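Side-chain contacts in nicotinate phosphoribosyltransferase (Vibrio cholerae, PDB 4HL7), which probably catalyses the ATP-driven formation of nicotinate ribonucleotide from nicotinate and 5-phosphoribosyl 1-diphosphate, a step towards NAD+: residues A[38-43]-A[396-401]; A[102-107]-A[129-134]; A[284-289]-A[312-317]; A[299-304]-A[321-326]; A[355-360]-A[366-371]. One frame throughout, in Å; residues are numbered along the deposited sequence.

Overall arrangement
Contact 1 opens first along the chain and closes last, tying strand 38-46 to a loop more than 350 residues later; the other four fall between its two halves. Contact 2 lies beside it, sharing the antiparallel sheet, and the two touch where Tyr41 OH meets Ile129 CA at 3.5 Å. Contacts 3 and 4 interleave in sequence, with centres about 16 Å apart; contact 4 packs helix 298-311 on strand 320-323 of the parallel sheet, and contact 3 uses the loop that joins them. Contact 5, whose centre is about 40 Å from that of contact 3, shapes the loop leading into strand 372-380. That strand pairs with 38-46, so late chain segments complete the N-terminal sheet.

Contact 1 of 5, residues A[38-43]-A[396-401]; sequences SVRYEL and MCEDPI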
# COMPACT_ATOMS: atom_id res chain seq x y z
N SER A 38 14.93 -14.82 -0.61
CA SER A 38 14.33 -14.68 0.73
C SER A 38 14.24 -13.20 1.13
O SER A 38 14.97 -12.35 0.56
CB SER A 38 15.18 -15.41 1.74
OG SER A 38 15.16 -16.82 1.44
N VAL A 39 13.42 -12.89 2.12
CA VAL A 39 13.26 -11.49 2.56
C VAL A 39 12.99 -11.45 4.05
O VAL A 39 12.64 -12.48 4.67
CB VAL A 39 12.10 -10.73 1.81
CG1 VAL A 39 12.42 -10.42 0.34
CG2 VAL A 39 10.78 -11.49 1.90
N ARG A 40 13.09 -10.24 4.62
CA ARG A 40 12.65 -9.99 5.99
C ARG A 40 11.89 -8.68 5.98
O ARG A 40 12.41 -7.68 5.45
CB ARG A 40 13.80 -9.90 6.97
CG ARG A 40 13.28 -9.61 8.42
CD ARG A 40 14.36 -9.82 9.48
NE ARG A 40 15.63 -9.23 9.05
CZ ARG A 40 15.93 -7.96 9.26
NH1 ARG A 40 15.04 -7.13 9.85
NH2 ARG A 40 17.07 -7.50 8.86
N TYR A 41 10.68 -8.69 6.54
CA TYR A 41 9.90 -7.44 6.74
C TYR A 41 9.87 -7.12 8.19
O TYR A 41 9.84 -8.05 9.05
CB TYR A 41 8.44 -7.62 6.36
CG TYR A 41 8.14 -7.97 4.89
CD1 TYR A 41 7.96 -6.97 3.93
CD2 TYR A 41 8.15 -9.33 4.46
CE1 TYR A 41 7.62 -7.30 2.60
CE2 TYR A 41 7.84 -9.67 3.13
CZ TYR A 41 7.61 -8.66 2.20
OH TYR A 41 7.29 -9.03 0.87
N GLU A 42 9.72 -5.81 8.50
CA GLU A 42 9.61 -5.39 9.89
C GLU A 42 8.44 -4.46 10.07
O GLU A 42 8.30 -3.50 9.31
CB GLU A 42 10.89 -4.66 10.37
CG GLU A 42 12.12 -5.56 10.39
CD GLU A 42 12.02 -6.68 11.45
OE1 GLU A 42 12.83 -7.65 11.32
OE2 GLU A 42 11.21 -6.57 12.43
N LEU A 43 7.62 -4.74 11.07
CA LEU A 43 6.50 -3.86 11.31
C LEU A 43 6.65 -3.29 12.68
O LEU A 43 7.09 -3.97 13.61
CB LEU A 43 5.15 -4.57 11.22
CG LEU A 43 4.74 -5.14 9.86
CD1 LEU A 43 5.35 -6.53 9.72
CD2 LEU A 43 3.22 -5.21 9.69
N MSE A 396 14.83 5.16 5.10
CA MSE A 396 14.73 4.01 6.04
C MSE A 396 15.69 2.97 5.52
O MSE A 396 15.68 2.70 4.32
CB MSE A 396 13.28 3.47 6.09
CG MSE A 396 12.92 2.61 4.86
SE MSE A 396 10.97 2.21 4.68
CE MSE A 396 10.35 4.10 4.47
N CYS A 397 16.61 2.57 6.40
CA CYS A 397 17.55 1.44 6.20
C CYS A 397 18.13 1.02 7.56
O CYS A 397 18.46 1.87 8.39
CB CYS A 397 18.68 1.85 5.27
SG CYS A 397 19.60 0.41 4.75
N GLU A 398 18.29 -0.30 7.78
CA GLU A 398 18.91 -0.81 9.00
C GLU A 398 20.43 -0.63 9.01
O GLU A 398 21.05 -0.74 10.03
CB GLU A 398 18.60 -2.29 9.12
CG GLU A 398 17.18 -2.55 9.54
CD GLU A 398 16.88 -4.03 9.74
OE1 GLU A 398 17.73 -4.87 9.42
OE2 GLU A 398 15.76 -4.34 10.18
N ASP A 399 21.02 -0.39 7.83
CA ASP A 399 22.48 -0.37 7.66
C ASP A 399 22.84 1.00 7.13
O ASP A 399 22.55 1.35 5.95
CB ASP A 399 22.90 -1.50 6.67
CG ASP A 399 24.42 -1.66 6.51
OD1 ASP A 399 25.14 -0.69 6.66
OD2 ASP A 399 24.90 -2.79 6.29
N PRO A 400 23.38 1.86 7.99
CA PRO A 400 23.57 3.23 7.49
C PRO A 400 24.67 3.33 6.40
O PRO A 400 24.65 4.26 5.56
CB PRO A 400 24.00 4.00 8.75
CG PRO A 400 24.57 2.96 9.67
CD PRO A 400 23.68 1.74 9.43
N ILE A 401 25.62 2.41 6.40
CA ILE A 401 26.67 2.38 5.32
C ILE A 401 26.04 2.01 3.99
O ILE A 401 26.33 2.61 2.95
CB ILE A 401 27.83 1.43 5.66
CG1 ILE A 401 28.47 1.82 6.99
CG2 ILE A 401 28.84 1.34 4.49
CD1 ILE A 401 29.61 0.91 7.51
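Arg40 and Glu398 approach from opposite directions and meet end-on, with guanidinium and carboxylate nearly coplanar, their planes 16° apart. Arg40 NH1 reaches Glu398 OE2 at 2.9 Å and Arg40 NH2 reaches Glu398 OE1 at 2.8 Å, both almost straight (176°) and both on the syn side, OE2 on its syn lone pair: a bidentate salt bridge. Arg40 runs extended through chi1 and chi2 and then bends at chi3 (45°), which turns the guanidinium to this position. The bridge fastens the loop before helix 400-409 to strand 38-46 of the antiparallel sheet, at the protein surface. Glu42, two residues on along the strand, crosses Glu398 at about a right angle, and its OE1 accepts from Arg40 NH1 at 2.7 Å, on the anti side. NH1 thus serves both acids, which probably offsets the repulsion between Glu42 OE1 and Glu398 OE2, 4.6 Å apart. Glu379 on strand 372-380 adds a salt bridge to NH2, while Ser120 holds Glu42 OE2.

Contact 2 of 5, residues A[102-107]-A[129-134]; sequences EQVEMG and ILYETL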
# COMPACT_ATOMS: atom_id res chain seq x y z
N GLU A 102 6.69 -20.55 11.54
CA GLU A 102 8.04 -20.50 10.99
C GLU A 102 8.40 -19.09 10.49
O GLU A 102 9.56 -18.75 10.39
CB GLU A 102 8.20 -21.46 9.81
CG GLU A 102 8.38 -22.92 10.19
CD GLU A 102 9.45 -23.11 11.25
OE1 GLU A 102 9.13 -23.62 12.35
OE2 GLU A 102 10.61 -22.72 10.99
N GLN A 103 7.39 -18.32 10.09
CA GLN A 103 7.62 -17.08 9.31
C GLN A 103 7.44 -15.82 10.12
O GLN A 103 7.91 -14.76 9.73
CB GLN A 103 6.67 -17.05 8.13
CG GLN A 103 7.01 -18.12 7.10
CD GLN A 103 5.85 -18.45 6.15
OE1 GLN A 103 4.66 -18.32 6.48
NE2 GLN A 103 6.21 -18.91 4.97
N VAL A 104 6.69 -15.90 11.21
CA VAL A 104 6.36 -14.68 11.94
C VAL A 104 6.89 -14.75 13.36
O VAL A 104 6.67 -15.77 14.05
CB VAL A 104 4.84 -14.42 11.90
CG1 VAL A 104 4.45 -13.12 12.63
CG2 VAL A 104 4.38 -14.39 10.45
N GLU A 105 7.60 -13.70 13.79
CA GLU A 105 7.98 -13.51 15.22
C GLU A 105 7.40 -12.20 15.70
O GLU A 105 7.34 -11.23 14.94
CB GLU A 105 9.47 -13.38 15.40
CG GLU A 105 10.29 -14.56 14.98
CD GLU A 105 11.70 -14.47 15.52
OE1 GLU A 105 12.18 -13.35 15.83
OE2 GLU A 105 12.34 -15.52 15.64
N MSE A 106 7.04 -12.14 16.97
CA MSE A 106 6.63 -10.84 17.48
C MSE A 106 6.92 -10.75 18.93
O MSE A 106 7.08 -11.76 19.59
CB MSE A 106 5.16 -10.66 17.22
CG MSE A 106 4.32 -11.77 17.86
SE MSE A 106 2.50 -11.45 17.12
CE MSE A 106 2.45 -12.87 15.76
N GLY A 107 7.02 -9.52 19.41
CA GLY A 107 7.31 -9.26 20.84
C GLY A 107 7.21 -7.77 21.16
O GLY A 107 6.92 -6.94 20.28
N ILE A 129 5.10 -12.56 0.90
CA ILE A 129 4.64 -11.26 0.38
C ILE A 129 3.17 -10.97 0.73
O ILE A 129 2.79 -9.82 0.93
CB ILE A 129 4.92 -11.08 -1.14
CG1 ILE A 129 4.48 -9.65 -1.57
CG2 ILE A 129 4.16 -12.10 -1.95
CD1 ILE A 129 5.13 -9.16 -2.80
N LEU A 130 2.33 -12.00 0.83
CA LEU A 130 0.94 -11.75 1.16
C LEU A 130 0.65 -11.33 2.60
O LEU A 130 -0.46 -10.86 2.87
CB LEU A 130 0.04 -12.94 0.78
CG LEU A 130 0.08 -13.39 -0.69
CD1 LEU A 130 -0.96 -14.49 -0.89
CD2 LEU A 130 -0.11 -12.22 -1.65
N TYR A 131 1.60 -11.52 3.52
CA TYR A 131 1.34 -11.21 4.94
C TYR A 131 0.99 -9.75 5.16
O TYR A 131 0.13 -9.45 5.94
CB TYR A 131 2.55 -11.50 5.88
CG TYR A 131 2.64 -12.95 6.37
CD1 TYR A 131 3.68 -13.77 5.96
CD2 TYR A 131 1.69 -13.46 7.22
CE1 TYR A 131 3.78 -15.08 6.40
CE2 TYR A 131 1.77 -14.77 7.67
CZ TYR A 131 2.80 -15.57 7.28
OH TYR A 131 2.89 -16.87 7.76
N GLU A 132 1.75 -8.86 4.51
CA GLU A 132 1.74 -7.44 4.87
C GLU A 132 0.38 -6.86 5.21
O GLU A 132 0.20 -6.33 6.33
CB GLU A 132 2.39 -6.59 3.73
CG GLU A 132 2.28 -5.09 3.94
CD GLU A 132 2.99 -4.30 2.86
OE1 GLU A 132 3.80 -4.90 2.14
OE2 GLU A 132 2.78 -3.06 2.81
N THR A 133 -0.58 -6.89 4.27
CA THR A 133 -1.86 -6.20 4.53
C THR A 133 -2.72 -7.02 5.46
O THR A 133 -3.62 -6.47 6.07
CB THR A 133 -2.68 -5.73 3.28
OG1 THR A 133 -3.29 -6.83 2.61
CG2 THR A 133 -1.77 -4.89 2.33
N LEU A 134 -2.54 -8.35 5.47
CA LEU A 134 -3.31 -9.20 6.38
C LEU A 134 -2.90 -8.88 7.82
O LEU A 134 -3.75 -8.76 8.71
CB LEU A 134 -3.09 -10.70 6.11
CG LEU A 134 -3.42 -11.14 4.69
CD1 LEU A 134 -2.97 -12.59 4.43
CD2 LEU A 134 -4.90 -10.90 4.38
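The Tyr131 ring is met at its hydroxyl end by Gln103 and over one face by Val104. Tyr131 OH donates to Gln103 OE1 across 2.6 Å. The C=O...donor angle of 147°, together with a modest tilt of the donor out of the carbonyl plane, shows that the hydroxyl comes in rather far along the carbonyl direction. Amide and ring stand practically perpendicular (89°), with the carboxamide at the ring edge. Val104 CG2 sits 4.0 Å from the centroid of the Tyr131 ring and 22° off its normal, which satisfies the geometry of a CH-pi contact; the methyl is shifted toward the rim and approaches Tyr131 CZ to 3.7 Å. It is the Val104 branch anti to the carbonyl carbon that makes this contact.

One shell further out, Gln103 OE1 also accepts from the backbone N of Val99, so two donors fix the amide oxygen. Phe98 stacks on Tyr131, Ile121 packs against the same side chain, and Ile62 and Ile119 adjoin Val104. Gln103 closes helix 100-103 and Val104 begins strand 104-109, an outermost strand of the antiparallel sheet. The contact is helix-on-sheet packing in the N-terminal domain, with Tyr131, at the start of helix 131-147, packed on strands 104-109 and 116-122.

Contact 3 of 5, residues A[284-289]-A[312-317]; sequences LANAYD and LGIDPT
An unusually tight carbon pair marks this contact: Ala285 CB and Ile314 CD1 are 3.4 Å apart, closer than normal van der Waals distance. Ala285 CB also meets Leu312 CD1, at 3.9 Å, so the alanine methyl near the end of helix 282-287 faces both residues. Beside it, the carboxamide of Asn286 lies against the tip of Ile314 without bonding to it. Asn286 OD1 approaches Ile314 CG1 to 3.4 Å, and ND2 of Asn286 comes within 3.7 Å of Ile314 CD1. Ile314 presents this branch because CG1 is anti to its own carbonyl carbon (chi1 -60°).

The loop that carries it leaves helix 298-311 through a Schellman motif at Gly313 and then makes an Asx turn, in which Asp315 OD1 takes both N and OG1 of Thr317 from one face of its carboxylate. Polar linkage between the segments runs through a water, which accepts from Asn286 ND2 (3.1 Å) and donates to Leu312 O (2.8 Å). With no direct hydrogen bond between the segments, what joins them is apolar packing and one water bridge.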
# COMPACT_ATOMS: atom_id res chain seq x y z
N LEU A 284 10.10 2.81 -21.58
CA LEU A 284 9.41 2.49 -20.34
C LEU A 284 8.24 3.42 -20.14
O LEU A 284 7.17 3.01 -19.69
CB LEU A 284 10.36 2.58 -19.14
CG LEU A 284 11.34 1.39 -19.11
CD1 LEU A 284 12.44 1.64 -18.09
CD2 LEU A 284 10.66 0.04 -18.89
N ALA A 285 8.44 4.69 -20.44
CA ALA A 285 7.34 5.72 -20.26
C ALA A 285 6.15 5.48 -21.18
O ALA A 285 5.01 5.80 -20.82
CB ALA A 285 7.88 7.14 -20.45
N ASN A 286 6.39 4.92 -22.37
CA ASN A 286 5.31 4.54 -23.25
C ASN A 286 4.64 3.25 -22.83
O ASN A 286 3.44 3.14 -22.86
CB ASN A 286 5.82 4.40 -24.68
CG ASN A 286 5.79 5.75 -25.42
OD1 ASN A 286 4.77 6.39 -25.47
ND2 ASN A 286 6.92 6.18 -25.97
N ALA A 287 5.42 2.31 -22.34
CA ALA A 287 4.80 1.05 -21.95
C ALA A 287 3.99 1.18 -20.65
O ALA A 287 2.93 0.57 -20.52
CB ALA A 287 5.89 -0.01 -21.77
N TYR A 288 4.48 1.96 -19.69
CA TYR A 288 3.75 2.13 -18.43
C TYR A 288 2.46 2.96 -18.61
O TYR A 288 2.43 3.89 -19.37
CB TYR A 288 4.68 2.77 -17.38
CG TYR A 288 5.42 1.72 -16.61
CD1 TYR A 288 5.03 1.38 -15.32
CD2 TYR A 288 6.53 1.07 -17.19
CE1 TYR A 288 5.70 0.39 -14.61
CE2 TYR A 288 7.20 0.05 -16.49
CZ TYR A 288 6.74 -0.30 -15.23
OH TYR A 288 7.36 -1.30 -14.52
N ASP A 289 1.41 2.59 -17.88
CA ASP A 289 0.16 3.26 -17.94
C ASP A 289 0.21 4.56 -17.17
O ASP A 289 -0.64 5.45 -17.37
CB ASP A 289 -0.92 2.35 -17.37
CG ASP A 289 -1.02 1.03 -18.17
OD1 ASP A 289 -1.27 1.12 -19.38
OD2 ASP A 289 -0.66 -0.05 -17.63
N LEU A 312 9.72 13.59 -23.91
CA LEU A 312 9.84 12.28 -24.57
C LEU A 312 8.79 12.12 -25.72
O LEU A 312 8.74 11.06 -26.35
CB LEU A 312 9.66 11.16 -23.53
CG LEU A 312 10.74 11.01 -22.47
CD1 LEU A 312 10.39 9.82 -21.61
CD2 LEU A 312 12.10 10.81 -23.11
N GLY A 313 7.99 13.15 -25.98
CA GLY A 313 7.01 13.15 -27.08
C GLY A 313 5.78 12.31 -26.77
O GLY A 313 5.05 11.96 -27.65
N ILE A 314 5.52 12.07 -25.49
CA ILE A 314 4.34 11.31 -25.02
C ILE A 314 3.25 12.27 -24.60
O ILE A 314 3.52 13.29 -24.00
CB ILE A 314 4.77 10.40 -23.83
CG1 ILE A 314 5.87 9.43 -24.30
CG2 ILE A 314 3.58 9.68 -23.19
CD1 ILE A 314 6.49 8.61 -23.20
N ASP A 315 2.03 12.02 -25.03
CA ASP A 315 0.88 12.84 -24.67
C ASP A 315 0.40 12.47 -23.23
O ASP A 315 -0.09 11.33 -22.98
CB ASP A 315 -0.23 12.59 -25.67
CG ASP A 315 -1.46 13.43 -25.43
OD1 ASP A 315 -1.58 14.15 -24.40
OD2 ASP A 315 -2.36 13.38 -26.27
N PRO A 316 0.56 13.39 -22.30
CA PRO A 316 0.24 13.04 -20.88
C PRO A 316 -1.21 12.80 -20.64
O PRO A 316 -1.58 12.12 -19.67
CB PRO A 316 0.72 14.27 -20.08
CG PRO A 316 1.49 15.11 -21.03
CD PRO A 316 1.14 14.73 -22.45
N THR A 317 -2.07 13.29 -21.55
CA THR A 317 -3.48 13.02 -21.40
C THR A 317 -3.83 11.54 -21.62
O THR A 317 -4.97 11.12 -21.37
CB THR A 317 -4.37 13.90 -22.33
OG1 THR A 317 -4.13 13.57 -23.68
CG2 THR A 317 -4.11 15.44 -22.07
O HOH W 1 7.39 8.85 -27.44

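Contact 4 of 5, residues A[299-304]-A[321-326]; sequences FRWGDK and FIFSDG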
# COMPACT_ATOMS: atom_id res chain seq x y z
N PHE A 299 1.80 18.86 -6.55
CA PHE A 299 1.75 19.82 -7.68
C PHE A 299 3.07 19.85 -8.48
O PHE A 299 3.08 19.69 -9.72
CB PHE A 299 1.35 21.22 -7.15
CG PHE A 299 0.05 21.19 -6.37
CD1 PHE A 299 0.07 21.05 -4.97
CD2 PHE A 299 -1.18 21.23 -7.03
CE1 PHE A 299 -1.15 20.88 -4.27
CE2 PHE A 299 -2.40 21.12 -6.32
CZ PHE A 299 -2.35 20.95 -4.93
N ARG A 300 4.17 20.06 -7.77
CA ARG A 300 5.52 20.00 -8.35
C ARG A 300 5.80 18.63 -9.00
O ARG A 300 6.43 18.56 -10.04
CB ARG A 300 6.55 20.23 -7.26
CG ARG A 300 7.97 20.42 -7.86
N TRP A 301 5.40 17.56 -8.33
CA TRP A 301 5.58 16.19 -8.85
C TRP A 301 4.86 16.03 -10.18
O TRP A 301 5.45 15.55 -11.18
CB TRP A 301 5.00 15.18 -7.85
CG TRP A 301 5.03 13.73 -8.33
CD1 TRP A 301 6.09 12.78 -8.23
CD2 TRP A 301 3.95 13.06 -8.95
NE1 TRP A 301 5.68 11.58 -8.81
CE2 TRP A 301 4.38 11.69 -9.22
CE3 TRP A 301 2.64 13.44 -9.28
CZ2 TRP A 301 3.56 10.78 -9.83
CZ3 TRP A 301 1.81 12.51 -9.90
CH2 TRP A 301 2.28 11.20 -10.19
N GLY A 302 3.59 16.39 -10.19
CA GLY A 302 2.77 16.11 -11.39
C GLY A 302 3.30 17.00 -12.52
O GLY A 302 3.35 16.56 -13.68
N ASP A 303 3.70 18.25 -12.18
CA ASP A 303 4.19 19.16 -13.25
C ASP A 303 5.47 18.56 -13.84
O ASP A 303 5.70 18.62 -15.07
CB ASP A 303 4.47 20.58 -12.72
CG ASP A 303 3.22 21.39 -12.55
OD1 ASP A 303 2.19 21.05 -13.17
OD2 ASP A 303 3.26 22.37 -11.78
N LYS A 304 6.33 18.02 -12.97
CA LYS A 304 7.59 17.43 -13.44
C LYS A 304 7.35 16.20 -14.33
O LYS A 304 8.03 16.00 -15.32
CB LYS A 304 8.48 17.00 -12.25
CG LYS A 304 9.24 18.15 -11.63
CD LYS A 304 10.18 17.65 -10.55
CE LYS A 304 10.77 18.85 -9.85
NZ LYS A 304 11.93 18.47 -9.02
N PHE A 321 -2.10 9.51 -13.46
CA PHE A 321 -1.42 9.78 -12.17
C PHE A 321 -2.32 9.28 -11.06
O PHE A 321 -3.47 9.67 -11.02
CB PHE A 321 -1.34 11.28 -11.93
CG PHE A 321 -0.31 11.99 -12.76
CD1 PHE A 321 0.67 11.26 -13.48
CD2 PHE A 321 -0.26 13.41 -12.77
CE1 PHE A 321 1.65 11.92 -14.20
CE2 PHE A 321 0.74 14.06 -13.54
CZ PHE A 321 1.66 13.32 -14.23
N ILE A 322 -1.81 8.41 -10.19
CA ILE A 322 -2.57 8.05 -8.96
C ILE A 322 -1.89 8.82 -7.84
O ILE A 322 -0.68 8.64 -7.60
CB ILE A 322 -2.46 6.53 -8.64
CG1 ILE A 322 -2.99 5.74 -9.84
CG2 ILE A 322 -3.24 6.22 -7.34
CD1 ILE A 322 -3.66 4.40 -9.52
N PHE A 323 -2.64 9.70 -7.18
CA PHE A 323 -2.17 10.43 -5.99
C PHE A 323 -2.59 9.61 -4.76
O PHE A 323 -3.74 9.20 -4.67
CB PHE A 323 -2.84 11.80 -5.96
CG PHE A 323 -2.40 12.68 -7.06
CD1 PHE A 323 -1.20 13.37 -6.96
CD2 PHE A 323 -3.17 12.79 -8.22
CE1 PHE A 323 -0.77 14.21 -8.02
CE2 PHE A 323 -2.74 13.64 -9.28
CZ PHE A 323 -1.53 14.31 -9.16
N SER A 324 -1.66 9.33 -3.85
CA SER A 324 -1.95 8.44 -2.70
C SER A 324 -1.36 8.92 -1.37
O SER A 324 -1.36 8.14 -0.40
CB SER A 324 -1.44 7.03 -3.00
OG SER A 324 0.00 6.99 -3.06
N ASP A 325 -0.92 10.17 -1.29
CA ASP A 325 -0.21 10.65 -0.09
C ASP A 325 -1.13 11.25 0.97
O ASP A 325 -1.22 12.48 1.11
CB ASP A 325 0.91 11.66 -0.43
CG ASP A 325 1.81 11.95 0.78
OD1 ASP A 325 1.78 11.18 1.76
OD2 ASP A 325 2.51 12.96 0.75
N GLY A 326 -1.79 10.39 1.74
CA GLY A 326 -2.59 10.80 2.87
C GLY A 326 -3.68 11.80 2.50
O GLY A 326 -3.87 12.80 3.18
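Trp301 NE1 donates its hydrogen to Thr268 OG1, which holds one end of the indole while the six-membered ring meets Phe321 and Phe323. The setting is a beta-alpha-beta crossover, strand 290-293, helix 298-311 and strand 320-323, in a domain whose family belongs to the TIM-barrel clan. The axes of segments 299-304 and 321-323 run nearly antiparallel (169°) with a closest approach of 10.8 Å, as expected when a helix returns over a parallel sheet.

Trp301 CG is anti to the backbone N, and this swings the indole from the flank of the helix onto the strand. Its edge is directed at the face of Phe321, with ring centroids 4.7 Å apart and planes at 59°, an edge-to-face pair that departs appreciably from perpendicular. Trp301 CZ3 sits above that face, shifted toward the rim, 3.6 Å from Phe321 CG, and the neighbouring CH2 of Trp301 comes to 3.7 Å of Phe321 CD1. Phe323 receives the same indole edge in a more offset way, the two ring planes at 73° and the centroids of Phe323 and the Trp301 six-membered ring 5.5 Å apart. CZ3 of Trp301 therefore touches both phenylalanines, reaching Phe323 CE1 at 3.6 Å. Val291 of strand 290-293 touches both Trp301 and Phe321, in a fully buried aromatic cluster. Where the helix comes nearest the strand, Gly302 presents bare backbone: its CA lies 3.6 Å from Phe321 CE2.

Contact 5 of 5, residues A[355-360]-A[366-371]; sequences NDLANW and VEYRPL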
# COMPACT_ATOMS: atom_id res chain seq x y z
N ASN A 355 -11.08 4.43 8.00
CA ASN A 355 -10.76 4.57 9.41
C ASN A 355 -10.82 6.02 9.87
O ASN A 355 -9.83 6.57 10.36
CB ASN A 355 -9.36 3.99 9.66
CG ASN A 355 -9.18 3.53 11.11
OD1 ASN A 355 -9.93 3.91 11.99
ND2 ASN A 355 -8.18 2.72 11.34
N ASP A 356 -11.99 6.60 9.75
CA ASP A 356 -12.18 8.00 10.09
C ASP A 356 -13.47 8.10 10.91
O ASP A 356 -14.56 7.79 10.43
CB ASP A 356 -12.27 8.86 8.81
CG ASP A 356 -12.46 10.37 9.15
OD1 ASP A 356 -12.55 11.22 8.22
OD2 ASP A 356 -12.48 10.67 10.36
N LEU A 357 -13.33 8.52 12.17
CA LEU A 357 -14.50 8.67 13.07
C LEU A 357 -14.69 10.14 13.42
O LEU A 357 -15.39 10.49 14.38
CB LEU A 357 -14.32 7.86 14.38
CG LEU A 357 -14.20 6.34 14.15
CD1 LEU A 357 -14.12 5.60 15.48
CD2 LEU A 357 -15.42 5.90 13.37
N ALA A 358 -14.08 10.99 12.61
CA ALA A 358 -14.20 12.43 12.76
C ALA A 358 -13.87 12.85 14.22
O ALA A 358 -14.58 13.62 14.82
CB ALA A 358 -15.60 12.91 12.34
N ASN A 359 -12.80 12.31 14.78
CA ASN A 359 -12.31 12.75 16.07
C ASN A 359 -13.24 12.39 17.21
O ASN A 359 -13.18 13.00 18.27
CB ASN A 359 -12.06 14.28 16.09
CG ASN A 359 -10.99 14.71 15.12
OD1 ASN A 359 -10.07 13.95 14.81
ND2 ASN A 359 -11.10 15.95 14.62
N TRP A 360 -14.14 11.44 16.98
CA TRP A 360 -15.02 10.94 18.00
C TRP A 360 -14.31 10.72 19.33
O TRP A 360 -13.28 10.10 19.37
CB TRP A 360 -15.66 9.63 17.55
CG TRP A 360 -16.70 9.17 18.55
CD1 TRP A 360 -17.98 9.67 18.74
CD2 TRP A 360 -16.57 8.08 19.52
NE1 TRP A 360 -18.63 8.99 19.76
CE2 TRP A 360 -17.85 7.99 20.23
CE3 TRP A 360 -15.57 7.18 19.84
CZ2 TRP A 360 -18.07 7.07 21.23
CZ3 TRP A 360 -15.81 6.24 20.83
CH2 TRP A 360 -17.02 6.19 21.51
N VAL A 366 -11.12 10.86 25.20
CA VAL A 366 -9.97 10.73 24.32
C VAL A 366 -10.44 10.73 22.86
O VAL A 366 -11.31 9.92 22.51
CB VAL A 366 -9.24 9.40 24.58
CG1 VAL A 366 -8.01 9.24 23.68
CG2 VAL A 366 -8.89 9.24 26.05
N GLU A 367 -9.86 11.60 22.01
CA GLU A 367 -10.20 11.63 20.56
C GLU A 367 -9.65 10.41 19.82
O GLU A 367 -8.47 10.04 19.97
CB GLU A 367 -9.63 12.86 19.85
CG GLU A 367 -10.38 14.16 20.11
CD GLU A 367 -9.60 15.35 19.62
OE1 GLU A 367 -9.80 15.75 18.46
OE2 GLU A 367 -8.74 15.87 20.38
N TYR A 368 -10.52 9.80 19.01
CA TYR A 368 -10.13 8.64 18.24
C TYR A 368 -9.11 9.03 17.20
O TYR A 368 -9.30 10.03 16.51
CB TYR A 368 -11.33 8.02 17.54
CG TYR A 368 -10.89 6.86 16.71
CD1 TYR A 368 -10.59 5.62 17.34
CD2 TYR A 368 -10.70 6.98 15.32
CE1 TYR A 368 -10.12 4.53 16.58
CE2 TYR A 368 -10.23 5.90 14.57
CZ TYR A 368 -9.95 4.69 15.21
OH TYR A 368 -9.48 3.62 14.47
N ARG A 369 -8.04 8.23 17.04
CA ARG A 369 -7.12 8.33 15.89
C ARG A 369 -6.83 6.85 15.46
O ARG A 369 -6.83 5.96 16.30
CB ARG A 369 -5.80 9.02 16.30
CG ARG A 369 -5.90 10.57 16.42
CD ARG A 369 -4.88 11.15 17.40
N PRO A 370 -6.61 6.62 14.17
CA PRO A 370 -6.20 5.27 13.71
C PRO A 370 -4.90 4.84 14.38
O PRO A 370 -4.13 5.71 14.81
CB PRO A 370 -5.94 5.46 12.19
CG PRO A 370 -6.78 6.63 11.83
CD PRO A 370 -6.81 7.55 13.04
N LEU A 371 -4.65 3.52 14.40
CA LEU A 371 -3.39 2.99 14.94
C LEU A 371 -2.27 3.41 14.01
O LEU A 371 -2.39 3.32 12.79
CB LEU A 371 -3.44 1.46 15.02
CG LEU A 371 -2.24 0.73 15.67
CD1 LEU A 371 -1.32 1.69 16.44
CD2 LEU A 371 -2.74 -0.37 16.58
O HOH W 2 -6.79 1.58 13.82
O HOH W 3 -11.02 10.13 13.67
O HOH W 4 -8.34 12.39 15.97
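Leu357 lays its CD1 methyl over one face of the Tyr368 ring, 3.7 Å from the ring centroid and only 15° off the normal, a well-formed CH-pi contact. At the far end of that ring, Tyr368 OH donates to Asn355 OD1 across 2.5 Å. The C=O...donor angle of 124° and the position in the carbonyl plane put the hydroxyl on a lone pair of the amide oxygen. Tyr368 CG lies anti to its backbone N (chi1 178°), carrying the ring across to the facing segment. Trp148, outside both segments, meets the ring edge-to-face.

Between helix 351-354 and strand 372-380 the chain doubles back without regular secondary structure. Within segment 355-360, an Asx turn (Asp356 OD2 accepting from Ala358 N) overlaps a type I' beta turn from Leu357 to Trp360. At the end of that turn, Trp360 O accepts from Tyr368 N at 2.8 Å, the direct backbone bond between the two segments.

Waters fill in other links. One donates to both Asn359 OD1 and Tyr368 O, each at 2.6 Å; another accepts from Asn355 ND2 at 3.1 Å and Leu371 N at 2.9 Å. Asn355 ND2 additionally bonds Arg188 O, which fixes the rotation of the amide. Pro370 lies alongside this amide, pointing the other way, its CB 3.6 Å from Asn355 ND2. Glu367 runs alongside Asn359, while its carboxylate pairs with Arg361.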